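Local atomic coordinates of uncharacterized protein (Bacteroides ovatus, PDB entry 3NQK), a protein that is of unknown function and combines an N-terminal DUF4973 region of the E-set clan with a BT_3044-like C-terminal region, both rich in beta strands. Residues G204-N207 with E208-K212. Numbering follows the deposited sequence.
Sequences GLIN and EDMDK
Asn207 grips the backbone of the residues that follow it with two oxygens. Its side-chain OD1 accepts the amide of Asp209, with N to OD1 at 2.8 Å and an N-H...O angle of 155°; the donor is tilted only 19° from the plane of the side-chain carbonyl. Asn207 CG lies anti to its own backbone N (chi1 -164°), beside the carbonyl carbon, which carries the amide forward along the chain to meet Asp209. The main-chain O of Asn207 takes the amide of Met210, N to O 3.2 Å, with the donor standing well above the carbonyl plane. The side-chain bond closes an Asx turn and the main-chain bond a type I beta turn, Asn207 to Met210; both start at Asn207, the pairing of an Asx motif. The turn lies in the loop that joins strand 198-202 to the short helix 212-215, whose N-cap is Asp211. The CB of Glu208, the second residue of the turn, points away from the preceding residues; beyond CG the chain is extended, and OE2 accepts the backbone N of Thr190 in strand 188-193. Its CG passes 4.0 Å from Ile206 O, which is itself bonded to Arg189 NH1. Selenomethionine Met210 points back across the turn, its CB 4.0 Å from Asn207 CB and its SE 4.1 Å from Ile206 CG2. The two apolar side chains cross at a slant. Ile206 is buried, also touching Tyr218 and Phe277, whereas Asn207 and Asp209 lie exposed at the surface.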
ATOM      1  N   GLY A 204       5.158  -1.248 -36.508  1.00 31.94           N
ATOM      2  CA  GLY A 204       6.486  -1.714 -36.843  1.00 32.85           C
ATOM      3  C   GLY A 204       7.568  -1.094 -36.019  1.00 34.48           C
ATOM      4  O   GLY A 204       7.518  -1.131 -34.798  1.00 34.79           O
ATOM      5  N   LEU A 205       8.554  -0.511 -36.696  1.00 35.97           N
ATOM      6  CA  LEU A 205       9.708   0.086 -36.025  1.00 37.02           C
ATOM      7  C   LEU A 205       9.679   1.614 -36.096  1.00 37.51           C
ATOM      8  O   LEU A 205      10.676   2.269 -35.820  1.00 38.93           O
ATOM      9  CB  LEU A 205      11.009  -0.451 -36.630  1.00 36.65           C
ATOM     10  CG  LEU A 205      11.287  -1.949 -36.396  1.00 39.69           C
ATOM     11  CD1 LEU A 205      12.627  -2.346 -37.012  1.00 38.98           C
ATOM     12  CD2 LEU A 205      11.283  -2.269 -34.921  1.00 38.13           C
ATOM     13  N   ILE A 206       8.513   2.171 -36.406  1.00 37.42           N
ATOM     14  CA  ILE A 206       8.341   3.621 -36.447  1.00 37.04           C
ATOM     15  C   ILE A 206       8.877   4.257 -35.162  1.00 40.01           C
ATOM     16  O   ILE A 206       8.586   3.785 -34.043  1.00 39.05           O
ATOM     17  CB  ILE A 206       6.857   3.996 -36.618  1.00 37.12           C
ATOM     18  CG1 ILE A 206       6.392   3.704 -38.050  1.00 36.74           C
ATOM     19  CG2 ILE A 206       6.616   5.456 -36.269  1.00 31.13           C
ATOM     20  CD1 ILE A 206       7.080   4.503 -39.095  1.00 27.48           C
ATOM     21  N   ASN A 207       9.670   5.318 -35.321  1.00 41.61           N
ATOM     22  CA  ASN A 207      10.268   6.005 -34.188  1.00 41.08           C
ATOM     23  C   ASN A 207       9.203   6.627 -33.294  1.00 40.16           C
ATOM     24  O   ASN A 207       8.446   7.500 -33.726  1.00 35.81           O
ATOM     25  CB  ASN A 207      11.238   7.079 -34.675  1.00 42.24           C
ATOM     26  CG  ASN A 207      12.188   7.566 -33.573  1.00 48.41           C
ATOM     27  OD1 ASN A 207      11.782   7.822 -32.424  1.00 45.20           O
ATOM     28  ND2 ASN A 207      13.437   7.700 -33.920  1.00 58.15           N
ATOM     29  N   GLU A 208       9.200   6.217 -32.024  1.00 41.64           N
ATOM     30  CA  GLU A 208       8.201   6.677 -31.046  1.00 44.11           C
ATOM     31  C   GLU A 208       8.418   8.133 -30.633  1.00 45.30           C
ATOM     32  O   GLU A 208       7.599   8.695 -29.914  1.00 48.78           O
ATOM     33  CB  GLU A 208       8.209   5.753 -29.792  1.00 44.16           C
ATOM     34  CG  GLU A 208       7.985   4.239 -30.142  1.00 48.84           C
ATOM     35  CD  GLU A 208       7.955   3.301 -28.921  1.00 48.40           C
ATOM     36  OE1 GLU A 208       8.596   3.610 -27.906  1.00 56.01           O
ATOM     37  OE2 GLU A 208       7.308   2.228 -29.013  1.00 44.31           O
ATOM     38  N   ASP A 209       9.526   8.735 -31.085  1.00 45.55           N
ATOM     39  CA  ASP A 209       9.856  10.141 -30.755  1.00 45.54           C
ATOM     40  C   ASP A 209       9.882  11.002 -32.019  1.00 45.51           C
ATOM     41  O   ASP A 209      10.467  12.062 -32.044  1.00 49.16           O
ATOM     42  CB  ASP A 209      11.226  10.220 -30.057  1.00 45.66           C
ATOM     43  CG  ASP A 209      11.219   9.589 -28.658  1.00 49.31           C
ATOM     44  OD1 ASP A 209      10.270   9.842 -27.884  1.00 53.76           O
ATOM     45  OD2 ASP A 209      12.196   8.889 -28.318  1.00 60.90           O
HETATM   46  N   MSE A 210       9.263  10.511 -33.062  1.00 45.24           N
HETATM   47  CA  MSE A 210       9.215  11.204 -34.336  1.00 44.67           C
HETATM   48  C   MSE A 210       8.232  12.363 -34.282  1.00 43.33           C
HETATM   49  O   MSE A 210       7.406  12.427 -33.405  1.00 44.20           O
HETATM   50  CB  MSE A 210       8.805  10.187 -35.421  1.00 46.86           C
HETATM   51  CG  MSE A 210       7.907  10.698 -36.516  1.00 50.81           C
HETATM   52 SE   MSE A 210       7.275   9.235 -37.630  0.75 43.30          SE
HETATM   53  CE  MSE A 210       9.011   8.608 -38.236  1.00 59.16           C
ATOM     54  N   ASP A 211       8.365  13.299 -35.211  1.00 44.23           N
ATOM     55  CA  ASP A 211       7.396  14.398 -35.370  1.00 45.64           C
ATOM     56  C   ASP A 211       5.978  13.906 -35.020  1.00 44.65           C
ATOM     57  O   ASP A 211       5.510  12.922 -35.572  1.00 45.36           O
ATOM     58  CB  ASP A 211       7.449  14.909 -36.825  1.00 48.89           C
ATOM     59  CG  ASP A 211       6.628  16.178 -37.051  1.00 56.55           C
ATOM     60  OD1 ASP A 211       5.455  16.231 -36.610  1.00 67.06           O
ATOM     61  OD2 ASP A 211       7.130  17.079 -37.760  1.00 67.82           O
ATOM     62  N   LYS A 212       5.292  14.619 -34.129  1.00 45.10           N
ATOM     63  CA  LYS A 212       3.972  14.167 -33.629  1.00 46.31           C
ATOM     64  C   LYS A 212       2.923  14.096 -34.711  1.00 46.51           C
ATOM     65  O   LYS A 212       2.176  13.140 -34.781  1.00 46.27           O
ATOM     66  CB  LYS A 212       3.474  15.075 -32.502  1.00 47.51           C
ATOM     67  CG  LYS A 212       4.201  14.876 -31.151  1.00 54.05           C
ATOM     68  CD  LYS A 212       3.861  16.007 -30.154  1.00 60.02           C
ATOM     69  CE  LYS A 212       4.718  15.929 -28.893  1.00 65.31           C
ATOM     70  NZ  LYS A 212       4.696  17.217 -28.118  1.00 64.86           N
TER